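Local coordinates for ApeI dehydratase-like domain-containing protein (Pectobacterium atrosepticum, PDB 3ESI) that is of unknown function but belongs to the ApeI-like branch of the HotDog superfamily and may act as a dehydratase on acyl thioesters, at residues 12-15 against 16-19; 3-6 against 7-10. All blocks are in the same frame, centred on the assembly; numbering follows the deposited sequence.

Interaction 1: residues 12-15 against 16-19; sequences KKTD and ETSQ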
loop_
_atom_site.group_PDB
_atom_site.type_symbol
_atom_site.label_atom_id
_atom_site.label_comp_id
_atom_site.label_asym_id
_atom_site.label_seq_id
_atom_site.Cartn_x
_atom_site.Cartn_y
_atom_site.Cartn_z
ATOM N N LYS A 12 -16.046 -7.642 -31.673
ATOM C CA LYS A 12 -15.432 -8.058 -32.930
ATOM C C LYS A 12 -15.107 -9.547 -32.883
ATOM O O LYS A 12 -14.005 -9.924 -32.493
ATOM C CB LYS A 12 -14.131 -7.293 -33.169
ATOM C CG LYS A 12 -14.312 -5.837 -33.524
ATOM C CD LYS A 12 -12.972 -5.097 -33.556
ATOM C CE LYS A 12 -11.920 -5.804 -34.423
ATOM N NZ LYS A 12 -12.317 -5.957 -35.851
ATOM N N LYS A 13 -16.056 -10.391 -33.280
ATOM C CA LYS A 13 -15.820 -11.832 -33.273
ATOM C C LYS A 13 -14.993 -12.278 -34.475
ATOM O O LYS A 13 -15.240 -11.851 -35.599
ATOM C CB LYS A 13 -17.138 -12.615 -33.304
ATOM C CG LYS A 13 -18.125 -12.358 -32.177
ATOM C CD LYS A 13 -19.092 -13.539 -32.086
ATOM C CE LYS A 13 -20.307 -13.252 -31.221
ATOM N NZ LYS A 13 -21.328 -12.465 -31.968
ATOM N N THR A 14 -14.005 -13.134 -34.235
ATOM C CA THR A 14 -13.195 -13.682 -35.315
ATOM C C THR A 14 -13.416 -15.190 -35.199
ATOM O O THR A 14 -14.535 -15.634 -34.917
ATOM C CB THR A 14 -11.686 -13.350 -35.164
ATOM O OG1 THR A 14 -11.144 -14.029 -34.026
ATOM C CG2 THR A 14 -11.489 -11.849 -35.002
ATOM N N ASP A 15 -12.371 -15.982 -35.393
ATOM C CA ASP A 15 -12.528 -17.425 -35.294
ATOM C C ASP A 15 -12.902 -17.871 -33.885
ATOM O O ASP A 15 -14.027 -18.320 -33.647
ATOM C CB ASP A 15 -11.246 -18.121 -35.737
ATOM C CG ASP A 15 -10.922 -17.848 -37.185
ATOM O OD1 ASP A 15 -10.495 -16.711 -37.498
ATOM O OD2 ASP A 15 -11.115 -18.770 -38.009
ATOM N N GLU A 16 -11.960 -17.734 -32.952
ATOM C CA GLU A 16 -12.185 -18.132 -31.563
ATOM C C GLU A 16 -12.057 -16.965 -30.583
ATOM O O GLU A 16 -12.616 -17.013 -29.479
ATOM C CB GLU A 16 -11.187 -19.225 -31.157
ATOM C CG GLU A 16 -10.606 -20.023 -32.321
ATOM C CD GLU A 16 -9.637 -19.206 -33.160
ATOM O OE1 GLU A 16 -9.109 -19.743 -34.158
ATOM O OE2 GLU A 16 -9.404 -18.025 -32.820
ATOM N N THR A 17 -11.321 -15.929 -30.987
ATOM C CA THR A 17 -11.104 -14.759 -30.134
ATOM C C THR A 17 -12.130 -13.647 -30.322
ATOM O O THR A 17 -12.417 -13.246 -31.447
ATOM C CB THR A 17 -9.714 -14.124 -30.372
ATOM O OG1 THR A 17 -9.701 -13.477 -31.649
ATOM C CG2 THR A 17 -8.624 -15.178 -30.336
ATOM N N SER A 18 -12.671 -13.160 -29.207
ATOM C CA SER A 18 -13.634 -12.065 -29.201
ATOM C C SER A 18 -12.919 -10.816 -28.695
ATOM O O SER A 18 -11.914 -10.913 -27.993
ATOM C CB SER A 18 -14.803 -12.378 -28.278
ATOM O OG SER A 18 -15.604 -13.404 -28.812
ATOM N N GLN A 19 -13.429 -9.645 -29.048
ATOM C CA GLN A 19 -12.805 -8.404 -28.616
ATOM C C GLN A 19 -13.829 -7.318 -28.329
ATOM O O GLN A 19 -14.874 -7.231 -28.976
ATOM C CB GLN A 19 -11.819 -7.896 -29.677
ATOM C CG GLN A 19 -10.684 -8.861 -29.966
ATOM C CD GLN A 19 -10.250 -8.868 -31.437
ATOM O OE1 GLN A 19 -9.515 -7.983 -31.889
ATOM N NE2 GLN A 19 -10.713 -9.874 -32.188
#
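The hydroxyl of Thr-17 donates to that of Thr-14 across a tight reversal of the chain, OG1 to OG1, at 2.8 Å. Both threonines carry OG1 between the backbone N and the carbonyl carbon (chi1 67° in Thr-14, 71° in Thr-17), and this matching choice brings the two hydroxyls together on one face of the turn. Just behind them, Thr-14 N donates to Thr-17 O at 3.2 Å, so backbone and side chain tie the same pair of residues. Two residues further out on each arm, Lys-12 N reaches Gln-19 O at 3.0 Å in a fairly straight bond (160°). The alternation of antiparallel pairing puts Lys-12, Thr-14, Thr-17 and Gln-19 on one face, while Lys-13 and Ser-18 point to the other. On the threonine face, the methyl CG2 of Thr-14 meets the amide end of Gln-19, 3.5 Å from NE2, the two side chains crossing nearly at a right angle. Threonine suits its place by offering a methyl to one neighbour and a hydroxyl to the other.

Asp-15 and Glu-16 form the bend itself. Their side chains lie side by side and point the same way, Glu-16 OE1 coming within 3.1 Å of Asp-15 CB, while the like-charged Asp-15 OD2 and Glu-16 OE1 stay 4.4 Å apart; both residues are exposed, and solvent probably screens the repulsion. Beyond the bend the chain enters strand 17-25, which lies along strand 83-91: Ser-18 shares backbone hydrogen bonding with Trp-90, Thr-17 rests on Ile-89 and His-91, and Gln-19 also packs on Ile-89.

Interaction 2: residues 3-6 against 7-10; sequences PVEL and VRHD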
loop_
_atom_site.group_PDB
_atom_site.type_symbol
_atom_site.label_atom_id
_atom_site.label_comp_id
_atom_site.label_asym_id
_atom_site.label_seq_id
_atom_site.Cartn_x
_atom_site.Cartn_y
_atom_site.Cartn_z
ATOM N N PRO A 3 -15.577 2.380 -12.976
ATOM C CA PRO A 3 -15.214 3.525 -13.808
ATOM C C PRO A 3 -16.426 4.035 -14.583
ATOM O O PRO A 3 -17.427 3.332 -14.712
ATOM C CB PRO A 3 -14.168 2.933 -14.746
ATOM C CG PRO A 3 -14.726 1.554 -15.000
ATOM C CD PRO A 3 -15.210 1.108 -13.627
ATOM N N VAL A 4 -16.343 5.261 -15.091
ATOM C CA VAL A 4 -17.427 5.794 -15.902
ATOM C C VAL A 4 -17.190 5.253 -17.323
ATOM O O VAL A 4 -16.085 5.360 -17.859
ATOM C CB VAL A 4 -17.430 7.346 -15.901
ATOM C CG1 VAL A 4 -18.253 7.865 -17.060
ATOM C CG2 VAL A 4 -18.021 7.866 -14.587
ATOM N N GLU A 5 -18.216 4.646 -17.912
ATOM C CA GLU A 5 -18.109 4.077 -19.259
ATOM C C GLU A 5 -18.383 5.153 -20.310
ATOM O O GLU A 5 -19.500 5.624 -20.452
ATOM C CB GLU A 5 -19.108 2.918 -19.413
ATOM C CG GLU A 5 -18.738 1.882 -20.473
ATOM C CD GLU A 5 -19.725 0.715 -20.533
ATOM O OE1 GLU A 5 -20.086 0.194 -19.457
ATOM O OE2 GLU A 5 -20.135 0.314 -21.651
ATOM N N LEU A 6 -17.351 5.550 -21.036
ATOM C CA LEU A 6 -17.496 6.585 -22.055
ATOM C C LEU A 6 -18.112 6.018 -23.320
ATOM O O LEU A 6 -19.143 6.502 -23.784
ATOM C CB LEU A 6 -16.132 7.208 -22.368
ATOM C CG LEU A 6 -15.507 7.763 -21.088
ATOM C CD1 LEU A 6 -14.170 8.425 -21.370
ATOM C CD2 LEU A 6 -16.483 8.760 -20.472
ATOM N N VAL A 7 -17.472 4.990 -23.870
ATOM C CA VAL A 7 -17.941 4.341 -25.082
ATOM C C VAL A 7 -17.658 2.857 -24.977
ATOM O O VAL A 7 -16.667 2.458 -24.372
ATOM C CB VAL A 7 -17.189 4.859 -26.329
ATOM C CG1 VAL A 7 -17.736 4.198 -27.582
ATOM C CG2 VAL A 7 -17.290 6.371 -26.417
ATOM N N ARG A 8 -18.540 2.045 -25.554
ATOM C CA ARG A 8 -18.369 0.596 -25.586
ATOM C C ARG A 8 -18.521 0.170 -27.034
ATOM O O ARG A 8 -19.622 0.184 -27.580
ATOM C CB ARG A 8 -19.426 -0.145 -24.763
ATOM C CG ARG A 8 -19.286 -1.675 -24.891
ATOM C CD ARG A 8 -20.412 -2.458 -24.221
ATOM N NE ARG A 8 -20.452 -2.242 -22.779
ATOM C CZ ARG A 8 -21.313 -2.825 -21.946
ATOM N NH1 ARG A 8 -22.216 -3.674 -22.401
ATOM N NH2 ARG A 8 -21.268 -2.548 -20.649
ATOM N N HIS A 9 -17.422 -0.200 -27.666
ATOM C CA HIS A 9 -17.522 -0.624 -29.042
ATOM C C HIS A 9 -18.215 -1.972 -29.132
ATOM O O HIS A 9 -18.419 -2.643 -28.116
ATOM C CB HIS A 9 -16.134 -0.643 -29.666
ATOM C CG HIS A 9 -15.589 0.730 -29.913
ATOM N ND1 HIS A 9 -14.268 0.969 -30.223
ATOM C CD2 HIS A 9 -16.198 1.939 -29.909
ATOM C CE1 HIS A 9 -14.087 2.267 -30.401
ATOM N NE2 HIS A 9 -15.242 2.877 -30.216
ATOM N N ASP A 10 -18.622 -2.339 -30.343
ATOM C CA ASP A 10 -19.301 -3.610 -30.568
ATOM C C ASP A 10 -18.270 -4.715 -30.511
ATOM O O ASP A 10 -17.087 -4.475 -30.743
ATOM C CB ASP A 10 -19.980 -3.649 -31.944
ATOM C CG ASP A 10 -21.034 -2.564 -32.122
ATOM O OD1 ASP A 10 -21.881 -2.378 -31.222
ATOM O OD2 ASP A 10 -21.017 -1.903 -33.183
#
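A classic beta bulge interrupts strand 4-8: Leu-6 and Val-7 sit together opposite the single residue Met-23, and the backbones of both are hydrogen-bonded to it. The extra residue breaks the alternation of the strand, so Leu-6 and Val-7 lean to the same face, their side chains 4.3 Å apart from CB of Leu-6 to CG2 of Val-7. Glu-5 and Arg-8, three positions apart, are thereby brought to a common face as well, where in a regular strand they would point to opposite ones.

The two charged residues meet in a salt bridge built on the NE and NH2 side of the guanidinium. Arg-8 NH2 donates to Glu-5 OE1 at 3.2 Å, arriving on the syn side of that oxygen and 16° out of the carboxylate plane. Arg-8 NE lies closer, 2.8 Å from Glu-5 OE2, but its hydrogen bond is bent and weak. The two flat groups are only 14° from parallel, a near match that lets both oxygens be used at once. Arg-8 runs out extended and then folds at chi3 (-63°), which turns NE back along the strand toward Glu-5. Long, flexible side chains suit this place because they can span the bulge and still leave their charges paired at the surface.

Helix 45-59 borders this face, Glu-5 touching Tyr-55 and Arg-8 touching Val-59, whereas Leu-6 packs against Met-23 and Gln-25 of the partner strand. The whole is a bulged outer strand of the HotDog fold, in which an antiparallel sheet wraps around a long helix.

How the interactions relate
From the N terminus the chain meets interaction 2 first, within strand 4-8, and interaction 1 follows in the connection to strand 17-25. The two are in series, neither nesting nor crossing, and their centres lie about 19 Å apart. Interaction 2 closes no wide loop: it bridges a bulge along the outermost strand at that side of the chain's own sheet. Interaction 1 closes the turn that reverses the chain and sends it back as the neighbouring strand. Together they mark the body and the far end of one beta hairpin, whose first strand borders helix 45-59 and whose second continues the sheet toward strand 83-91.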